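Local atomic coordinates of UDP-N-acetylglucosamine 3-dehydrogenase (Acidithiobacillus ferrooxidans, PDB entry 7BVJ), a protein that catalyses the NAD(+)-dependent oxidation of the glucosamine 3-position of UDP-N-acetylglucosamine to a ketone, a step in making the 2,3-diamino sugar of lipid A. Residues A[6-12]-A[29-33]; A[61-67]-A[85-90]; A[22-26]-A[273-277]. Residue numbers count along the deposited sequence, not the author numbering.

Interaction 1 (A[6-12]-A[29-33]); sequences TGVIGVG and AGVFD. With NAD (nicotinamide-adenine-dinucleotide), chain E.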
loop_
_atom_site.group_PDB
_atom_site.type_symbol
_atom_site.label_atom_id
_atom_site.label_comp_id
_atom_site.label_asym_id
_atom_site.label_seq_id
_atom_site.Cartn_x
_atom_site.Cartn_y
_atom_site.Cartn_z
ATOM N N THR A 6 -18.289 -11.392 -4.888
ATOM C CA THR A 6 -17.392 -10.539 -4.125
ATOM C C THR A 6 -18.149 -9.793 -3.030
ATOM O O THR A 6 -19.366 -9.593 -3.093
ATOM C CB THR A 6 -16.673 -9.531 -5.030
ATOM O OG1 THR A 6 -17.640 -8.716 -5.710
ATOM C CG2 THR A 6 -15.796 -10.251 -6.054
ATOM N N GLY A 7 -17.394 -9.400 -2.000
ATOM C CA GLY A 7 -17.932 -8.618 -0.905
ATOM C C GLY A 7 -16.868 -7.736 -0.279
ATOM O O GLY A 7 -15.670 -7.876 -0.540
ATOM N N VAL A 8 -17.327 -6.802 0.548
ATOM C CA VAL A 8 -16.445 -5.938 1.320
ATOM C C VAL A 8 -16.869 -6.001 2.777
ATOM O O VAL A 8 -18.053 -5.856 3.097
ATOM C CB VAL A 8 -16.444 -4.480 0.814
ATOM C CG1 VAL A 8 -15.488 -3.628 1.649
ATOM C CG2 VAL A 8 -16.029 -4.411 -0.663
ATOM N N ILE A 9 -15.906 -6.245 3.650
ATOM C CA ILE A 9 -16.090 -6.251 5.094
ATOM C C ILE A 9 -15.462 -4.968 5.612
ATOM O O ILE A 9 -14.234 -4.815 5.579
ATOM C CB ILE A 9 -15.446 -7.483 5.736
ATOM C CG1 ILE A 9 -16.093 -8.760 5.175
ATOM C CG2 ILE A 9 -15.485 -7.362 7.274
ATOM C CD1 ILE A 9 -15.345 -10.035 5.524
ATOM N N GLY A 10 -16.301 -4.026 6.034
ATOM C CA GLY A 10 -15.829 -2.724 6.461
ATOM C C GLY A 10 -15.976 -1.706 5.350
ATOM O O GLY A 10 -15.137 -1.660 4.449
ATOM N N VAL A 11 -17.027 -0.892 5.403
ATOM C CA VAL A 11 -17.344 0.037 4.327
ATOM C C VAL A 11 -17.358 1.483 4.805
ATOM O O VAL A 11 -18.208 2.278 4.398
ATOM C CB VAL A 11 -18.662 -0.330 3.629
ATOM C CG1 VAL A 11 -18.398 -1.448 2.622
ATOM C CG2 VAL A 11 -19.717 -0.734 4.652
ATOM N N GLY A 12 -16.419 1.843 5.667
ATOM C CA GLY A 12 -16.187 3.251 5.916
ATOM C C GLY A 12 -15.646 3.970 4.692
ATOM O O GLY A 12 -15.977 3.604 3.558
ATOM N N ALA A 29 -22.056 -9.293 -4.168
ATOM C CA ALA A 29 -23.171 -9.718 -3.331
ATOM C C ALA A 29 -23.564 -8.622 -2.347
ATOM O O ALA A 29 -24.755 -8.355 -2.152
ATOM C CB ALA A 29 -22.812 -10.999 -2.579
ATOM N N GLY A 30 -22.587 -7.972 -1.722
ATOM C CA GLY A 30 -22.914 -6.918 -0.779
ATOM C C GLY A 30 -21.774 -6.656 0.196
ATOM O O GLY A 30 -20.617 -6.984 -0.065
ATOM N N VAL A 31 -22.148 -6.059 1.328
ATOM C CA VAL A 31 -21.210 -5.457 2.259
ATOM C C VAL A 31 -21.636 -5.776 3.690
ATOM O O VAL A 31 -22.800 -6.085 3.968
ATOM C CB VAL A 31 -21.130 -3.929 2.032
ATOM C CG1 VAL A 31 -20.490 -3.609 0.663
ATOM C CG2 VAL A 31 -22.519 -3.326 2.103
ATOM N N PHE A 32 -20.662 -5.738 4.595
ATOM C CA PHE A 32 -20.913 -5.840 6.023
ATOM C C PHE A 32 -20.073 -4.797 6.739
ATOM O O PHE A 32 -18.898 -4.608 6.419
ATOM C CB PHE A 32 -20.581 -7.225 6.609
ATOM C CG PHE A 32 -20.681 -7.266 8.124
ATOM C CD1 PHE A 32 -21.922 -7.395 8.743
ATOM C CD2 PHE A 32 -19.548 -7.111 8.920
ATOM C CE1 PHE A 32 -22.035 -7.397 10.132
ATOM C CE2 PHE A 32 -19.649 -7.106 10.319
ATOM C CZ PHE A 32 -20.900 -7.263 10.921
ATOM N N ASP A 33 -20.677 -4.143 7.722
ATOM C CA ASP A 33 -19.998 -3.191 8.584
ATOM C C ASP A 33 -20.586 -3.338 9.983
ATOM O O ASP A 33 -21.748 -3.734 10.143
ATOM C CB ASP A 33 -20.144 -1.754 8.045
ATOM C CG ASP A 33 -19.136 -0.789 8.659
ATOM O OD1 ASP A 33 -19.274 -0.471 9.862
ATOM O OD2 ASP A 33 -18.206 -0.354 7.940
HETATM P PA NAD E . -12.890 4.208 8.637
HETATM O O1A NAD E . -13.008 3.931 10.095
HETATM O O2A NAD E . -13.520 5.293 7.803
HETATM O O5B NAD E . -13.721 2.796 8.024
HETATM C C5B NAD E . -13.703 1.827 9.045
HETATM C C4B NAD E . -14.943 0.937 8.912
HETATM O O4B NAD E . -14.715 -0.302 9.540
HETATM C C3B NAD E . -16.064 1.647 9.686
HETATM O O3B NAD E . -17.112 1.670 8.787
HETATM C C2B NAD E . -16.334 0.705 10.872
HETATM O O2B NAD E . -17.720 0.652 11.200
HETATM C C1B NAD E . -15.919 -0.624 10.242
HETATM N N9A NAD E . -15.521 -1.646 11.202
HETATM C C8A NAD E . -14.785 -1.557 12.364
HETATM N N7A NAD E . -14.597 -2.735 12.955
HETATM C C5A NAD E . -15.235 -3.645 12.141
HETATM C C6A NAD E . -15.398 -5.052 12.223
HETATM N N6A NAD E . -14.855 -5.748 13.283
HETATM N N1A NAD E . -16.099 -5.710 11.255
HETATM C C2A NAD E . -16.618 -4.943 10.237
HETATM N N3A NAD E . -16.536 -3.611 10.028
HETATM C C4A NAD E . -15.830 -2.987 11.025
HETATM O O3 NAD E . -11.379 4.246 8.056
HETATM P PN NAD E . -11.105 4.032 6.491
HETATM O O1N NAD E . -12.037 3.251 5.601
HETATM O O2N NAD E . -10.325 5.271 6.207
HETATM O O5D NAD E . -9.704 2.911 6.450
#
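The axes of strands 6-9 and 29-32 approach to 4.9 Å and run parallel, 9° apart, and show how a dinucleotide fold turns strand pairing into cofactor recognition. Ala-29 opens the pairing, its N donating to Thr-6 O at 2.9 Å. At Gly-30 the backbone angles would jam any CB against the preceding carbonyl; its O receives a weak hydrogen bond from Val-8 N (3.4 Å). Val-31 packs on the face that also carries Val-8, and its CG1 meets Val-11 CG1 at 3.6 Å. Phe-32 ties the strand ends together: its N reaches Val-8 O (3.0 Å) and its O takes Gly-10 N (2.7 Å), while Phe-32 CE2 comes within 3.7 Å of NAD C2A. Asp-33 finishes the walk. Its OD2 accepts from Val-11 N (2.8 Å) and from NAD O3B (2.5 Å), and its OD1 from NAD O2B (2.3 Å), both ribose bonds very short. A CB on Gly-12 would strike NAD O5B. Glycine turn and ribose-binding acid after the second strand are the signature of the NAD-binding Rossmann beta-alpha-beta unit.

Interaction 2 (A[61-67]-A[85-90]); sequences VDAVSIV and VHCLIE
Strands 63-66 and 86-90 are extended and run parallel, their axes approaching to 4.7 Å at an angle of 14°; the backbone turns out of extended geometry at Asp-62 (psi -34°) and Val-67 (psi 38°). Register pairs Ala-63 with His-86, Val-64 with Cys-87, Ser-65 with Leu-88 and Ile-66 with Ile-89, CA-CA distances running from 4.5 to 5.2 Å. Five backbone hydrogen bonds alternate in direction: His-86 N to Asp-62 O (3.0 Å), Val-64 N to His-86 O (3.0 Å), Leu-88 N to Val-64 O (2.9 Å), Ile-66 N to Leu-88 O (2.8 Å) and Glu-90 N to Ile-66 O (3.0 Å). Side chains alternate between faces. Val-64, Ile-66, Cys-87 and Ile-89 share one; with Ile-66 in the mt rotamer, its CD1 lies 3.9 Å from Cys-87 SG and 4.2 Å from Ile-89 CG1. Helix 73-82, which links the two strands, packs on Ile-66, Cys-87 and Ile-89. Val-85, chi1 t, places CG1 3.9 Å from Val-64 CG1. Ala-63, Ser-65, His-86 and Leu-88 occupy the other face, where Leu-88 (tp) brings CD2 to 3.5 Å from Ser-65 OG. That hydroxyl has its polar partners in Tyr-22 and His-18 of helix 13-25, and Phe-276 of helix 268-282 touches Ala-63 and Leu-88. Paired neighbours joined through a helix make a parallel beta-alpha-beta unit, here in the central sheet of the Rossmann domain.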
loop_
_atom_site.group_PDB
_atom_site.type_symbol
_atom_site.label_atom_id
_atom_site.label_comp_id
_atom_site.label_asym_id
_atom_site.label_seq_id
_atom_site.Cartn_x
_atom_site.Cartn_y
_atom_site.Cartn_z
ATOM N N VAL A 61 -20.057 -15.328 -1.015
ATOM C CA VAL A 61 -18.985 -14.783 -1.850
ATOM C C VAL A 61 -17.812 -15.741 -1.967
ATOM O O VAL A 61 -17.626 -16.648 -1.153
ATOM C CB VAL A 61 -18.421 -13.440 -1.334
ATOM C CG1 VAL A 61 -19.493 -12.386 -1.235
ATOM C CG2 VAL A 61 -17.706 -13.662 0.000
ATOM N N ASP A 62 -16.981 -15.468 -2.981
ATOM C CA ASP A 62 -15.691 -16.102 -3.204
ATOM C C ASP A 62 -14.519 -15.240 -2.747
ATOM O O ASP A 62 -13.509 -15.785 -2.290
ATOM C CB ASP A 62 -15.511 -16.434 -4.695
ATOM C CG ASP A 62 -16.688 -17.217 -5.275
ATOM O OD1 ASP A 62 -16.883 -18.373 -4.852
ATOM O OD2 ASP A 62 -17.410 -16.675 -6.150
ATOM N N ALA A 63 -14.609 -13.915 -2.875
ATOM C CA ALA A 63 -13.524 -13.056 -2.409
ATOM C C ALA A 63 -14.074 -11.835 -1.688
ATOM O O ALA A 63 -15.176 -11.360 -1.977
ATOM C CB ALA A 63 -12.614 -12.591 -3.564
ATOM N N VAL A 64 -13.288 -11.314 -0.753
ATOM C CA VAL A 64 -13.649 -10.073 -0.091
ATOM C C VAL A 64 -12.452 -9.136 -0.034
ATOM O O VAL A 64 -11.288 -9.560 -0.035
ATOM C CB VAL A 64 -14.185 -10.301 1.339
ATOM C CG1 VAL A 64 -15.424 -11.185 1.322
ATOM C CG2 VAL A 64 -13.086 -10.902 2.201
ATOM N N SER A 65 -12.759 -7.848 0.024
ATOM C CA SER A 65 -11.837 -6.867 0.580
ATOM C C SER A 65 -12.139 -6.656 2.066
ATOM O O SER A 65 -13.301 -6.574 2.472
ATOM C CB SER A 65 -11.926 -5.537 -0.177
ATOM O OG SER A 65 -11.203 -5.599 -1.409
ATOM N N ILE A 66 -11.081 -6.587 2.868
ATOM C CA ILE A 66 -11.163 -6.324 4.304
ATOM C C ILE A 66 -10.588 -4.936 4.538
ATOM O O ILE A 66 -9.377 -4.709 4.374
ATOM C CB ILE A 66 -10.420 -7.383 5.125
ATOM C CG1 ILE A 66 -11.190 -8.702 5.100
ATOM C CG2 ILE A 66 -10.215 -6.920 6.537
ATOM C CD1 ILE A 66 -10.337 -9.887 5.475
ATOM N N VAL A 67 -11.477 -3.995 4.869
ATOM C CA VAL A 67 -11.123 -2.588 4.995
ATOM C C VAL A 67 -11.535 -2.081 6.376
ATOM O O VAL A 67 -12.071 -0.974 6.512
ATOM C CB VAL A 67 -11.742 -1.749 3.863
ATOM C CG1 VAL A 67 -10.950 -0.454 3.700
ATOM C CG2 VAL A 67 -11.756 -2.535 2.552
ATOM N N VAL A 85 -12.651 -18.251 1.830
ATOM C CA VAL A 85 -12.871 -17.043 1.040
ATOM C C VAL A 85 -11.526 -16.330 0.850
ATOM O O VAL A 85 -10.799 -16.084 1.822
ATOM C CB VAL A 85 -13.919 -16.130 1.712
ATOM C CG1 VAL A 85 -13.969 -14.740 1.054
ATOM C CG2 VAL A 85 -15.328 -16.789 1.688
ATOM N N HIS A 86 -11.189 -16.014 -0.401
ATOM C CA HIS A 86 -9.967 -15.263 -0.690
ATOM C C HIS A 86 -10.072 -13.829 -0.158
ATOM O O HIS A 86 -11.167 -13.258 -0.057
ATOM C CB HIS A 86 -9.695 -15.224 -2.192
ATOM C CG HIS A 86 -9.812 -16.551 -2.890
ATOM N ND1 HIS A 86 -8.779 -17.461 -2.957
ATOM C CD2 HIS A 86 -10.827 -17.091 -3.604
ATOM C CE1 HIS A 86 -9.164 -18.520 -3.649
ATOM N NE2 HIS A 86 -10.400 -18.314 -4.062
ATOM N N CYS A 87 -8.917 -13.227 0.160
ATOM C CA CYS A 87 -8.879 -11.952 0.880
ATOM C C CYS A 87 -7.908 -10.959 0.259
ATOM O O CYS A 87 -6.733 -11.279 0.035
ATOM C CB CYS A 87 -8.471 -12.170 2.349
ATOM S SG CYS A 87 -9.660 -13.062 3.291
ATOM N N LEU A 88 -8.400 -9.753 0.002
ATOM C CA LEU A 88 -7.565 -8.573 -0.213
ATOM C C LEU A 88 -7.676 -7.701 1.051
ATOM O O LEU A 88 -8.744 -7.149 1.343
ATOM C CB LEU A 88 -7.999 -7.823 -1.481
ATOM C CG LEU A 88 -7.551 -6.373 -1.697
ATOM C CD1 LEU A 88 -6.028 -6.268 -1.685
ATOM C CD2 LEU A 88 -8.124 -5.793 -2.976
ATOM N N ILE A 89 -6.586 -7.592 1.812
ATOM C CA ILE A 89 -6.570 -6.848 3.070
ATOM C C ILE A 89 -5.963 -5.476 2.816
ATOM O O ILE A 89 -4.870 -5.368 2.240
ATOM C CB ILE A 89 -5.775 -7.597 4.151
ATOM C CG1 ILE A 89 -6.386 -8.973 4.412
ATOM C CG2 ILE A 89 -5.705 -6.765 5.449
ATOM C CD1 ILE A 89 -5.607 -9.808 5.394
ATOM N N GLU A 90 -6.660 -4.425 3.235
ATOM C CA GLU A 90 -6.074 -3.095 3.106
ATOM C C GLU A 90 -4.767 -3.025 3.895
ATOM O O GLU A 90 -4.577 -3.728 4.890
ATOM C CB GLU A 90 -7.073 -2.030 3.572
ATOM C CG GLU A 90 -6.615 -0.573 3.458
ATOM C CD GLU A 90 -6.190 -0.160 2.037
ATOM O OE1 GLU A 90 -6.848 -0.568 1.048
ATOM O OE2 GLU A 90 -5.196 0.598 1.924
#

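Interaction 3 (A[22-26]-A[273-277]); sequences YAAIS and IEDFL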
loop_
_atom_site.group_PDB
_atom_site.type_symbol
_atom_site.label_atom_id
_atom_site.label_comp_id
_atom_site.label_asym_id
_atom_site.label_seq_id
_atom_site.Cartn_x
_atom_site.Cartn_y
_atom_site.Cartn_z
ATOM N N TYR A 22 -15.766 -3.257 -6.922
ATOM C CA TYR A 22 -16.259 -4.621 -7.080
ATOM C C TYR A 22 -17.589 -4.636 -7.814
ATOM O O TYR A 22 -17.838 -5.522 -8.641
ATOM C CB TYR A 22 -16.405 -5.311 -5.731
ATOM C CG TYR A 22 -15.121 -5.834 -5.104
ATOM C CD1 TYR A 22 -14.446 -6.923 -5.644
ATOM C CD2 TYR A 22 -14.630 -5.277 -3.933
ATOM C CE1 TYR A 22 -13.302 -7.424 -5.050
ATOM C CE2 TYR A 22 -13.479 -5.759 -3.339
ATOM C CZ TYR A 22 -12.822 -6.833 -3.899
ATOM O OH TYR A 22 -11.675 -7.311 -3.311
ATOM N N ALA A 23 -18.457 -3.664 -7.527
ATOM C CA ALA A 23 -19.742 -3.608 -8.219
ATOM C C ALA A 23 -19.562 -3.357 -9.708
ATOM O O ALA A 23 -20.350 -3.858 -10.524
ATOM C CB ALA A 23 -20.628 -2.522 -7.611
ATOM N N ALA A 24 -18.531 -2.591 -10.080
ATOM C CA ALA A 24 -18.315 -2.348 -11.501
ATOM C C ALA A 24 -17.705 -3.546 -12.232
ATOM O O ALA A 24 -17.967 -3.728 -13.426
ATOM C CB ALA A 24 -17.429 -1.117 -11.700
ATOM N N ILE A 25 -16.885 -4.371 -11.580
ATOM C CA ILE A 25 -16.117 -5.363 -12.330
ATOM C C ILE A 25 -16.420 -6.808 -11.952
ATOM O O ILE A 25 -15.744 -7.715 -12.451
ATOM C CB ILE A 25 -14.607 -5.104 -12.200
ATOM C CG1 ILE A 25 -14.130 -5.530 -10.812
ATOM C CG2 ILE A 25 -14.301 -3.651 -12.499
ATOM C CD1 ILE A 25 -12.686 -5.242 -10.604
ATOM N N SER A 26 -17.396 -7.063 -11.091
ATOM C CA SER A 26 -17.677 -8.422 -10.627
ATOM C C SER A 26 -19.121 -8.458 -10.157
ATOM O O SER A 26 -19.878 -7.508 -10.372
ATOM C CB SER A 26 -16.706 -8.854 -9.516
ATOM O OG SER A 26 -16.912 -8.118 -8.300
ATOM N N ILE A 273 -7.834 -4.200 -7.568
ATOM C CA ILE A 273 -8.886 -5.183 -7.339
ATOM C C ILE A 273 -8.992 -6.131 -8.525
ATOM O O ILE A 273 -9.150 -7.352 -8.351
ATOM C CB ILE A 273 -10.212 -4.469 -7.018
ATOM C CG1 ILE A 273 -10.176 -4.020 -5.554
ATOM C CG2 ILE A 273 -11.418 -5.394 -7.273
ATOM C CD1 ILE A 273 -11.329 -3.118 -5.137
ATOM N N GLU A 274 -8.877 -5.604 -9.749
ATOM C CA GLU A 274 -8.873 -6.499 -10.903
ATOM C C GLU A 274 -7.707 -7.471 -10.829
ATOM O O GLU A 274 -7.854 -8.653 -11.162
ATOM C CB GLU A 274 -8.827 -5.731 -12.223
ATOM C CG GLU A 274 -8.919 -6.698 -13.410
ATOM C CD GLU A 274 -8.851 -6.032 -14.767
ATOM O OE1 GLU A 274 -9.302 -4.878 -14.896
ATOM O OE2 GLU A 274 -8.345 -6.678 -15.708
ATOM N N ASP A 275 -6.548 -7.002 -10.368
ATOM C CA ASP A 275 -5.408 -7.898 -10.234
ATOM C C ASP A 275 -5.692 -9.008 -9.217
ATOM O O ASP A 275 -5.417 -10.186 -9.475
ATOM C CB ASP A 275 -4.172 -7.086 -9.864
ATOM C CG ASP A 275 -2.935 -7.929 -9.774
ATOM O OD1 ASP A 275 -2.776 -8.602 -8.738
ATOM O OD2 ASP A 275 -2.117 -7.924 -10.727
ATOM N N PHE A 276 -6.248 -8.645 -8.053
ATOM C CA PHE A 276 -6.621 -9.632 -7.032
ATOM C C PHE A 276 -7.559 -10.703 -7.611
ATOM O O PHE A 276 -7.339 -11.921 -7.442
ATOM C CB PHE A 276 -7.241 -8.863 -5.841
ATOM C CG PHE A 276 -7.960 -9.712 -4.800
ATOM C CD1 PHE A 276 -7.334 -10.783 -4.171
ATOM C CD2 PHE A 276 -9.247 -9.374 -4.401
ATOM C CE1 PHE A 276 -8.005 -11.530 -3.186
ATOM C CE2 PHE A 276 -9.932 -10.122 -3.436
ATOM C CZ PHE A 276 -9.303 -11.204 -2.820
ATOM N N LEU A 277 -8.589 -10.268 -8.336
ATOM C CA LEU A 277 -9.569 -11.224 -8.857
ATOM C C LEU A 277 -8.980 -12.074 -9.997
ATOM O O LEU A 277 -9.292 -13.269 -10.122
ATOM C CB LEU A 277 -10.827 -10.480 -9.311
ATOM C CG LEU A 277 -11.617 -9.712 -8.240
ATOM C CD1 LEU A 277 -12.871 -9.056 -8.832
ATOM C CD2 LEU A 277 -11.978 -10.630 -7.084
#
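Tyr-22, near the end of helix 13-25, reaches three residues of 273-277 through the orientation of its ring. The CA-to-CB bond points sideways, but chi1 m and chi2 at -70° swing the ring across to segment 273-277 of helix 268-282. Ile-273, chi1 m and chi2 t, lays its CG2 over one ring face, 3.9 Å from the centroid and 25° off the normal, a CH-pi contact. The ring edge meets two other residues: Leu-277 CD2 stands 4.0 Å from Tyr-22 CE1, and Phe-276 CE2 lies 3.3 Å from Tyr-22 OH, whose hydrogen-bond partner is Ser-65. Such packing is interhelical across a long sequence separation: the first helix of the Rossmann domain meets helix 268-282, far along the chain, on the same side of the parallel sheet. Ile-25 takes the less common p chi1 with chi2 t, which extends CD1 to 3.6 Å from Ile-273 CG2 and 4.2 Å from Leu-277 CD1. Ser-26, the first residue to leave helical angles, uses chi1 p to return OG to Tyr-22 O at 2.8 Å, while its CB approaches Leu-277 CD1 at 3.9 Å, with Leu-277 in the mt rotamer.

Interactions 1 and 2 are two beta-alpha-beta pairings of one parallel sheet, one after the other along the chain with further elements between, their centres about 9 Å apart. Strands 5-9 and 63-66 are neighbours, so Gly-7 N lies 3.0 Å from Ala-63 O and Ile-9 N 2.9 Å from Ser-65 O, both probable hydrogen bonds. Interaction 3 packs against this sheet, its centre about 13 Å from that of interaction 1 and about 11 Å from that of interaction 2: Ser-26 OG sits 2.8 Å from Thr-6 OG1, Tyr-22 OH 2.6 Å from Ser-65 OG. Interaction 1 holds the adenosine ribose directly, the side chain of Val-67 is about 4 Å from NAD, and that of Ile-273 about 13 Å.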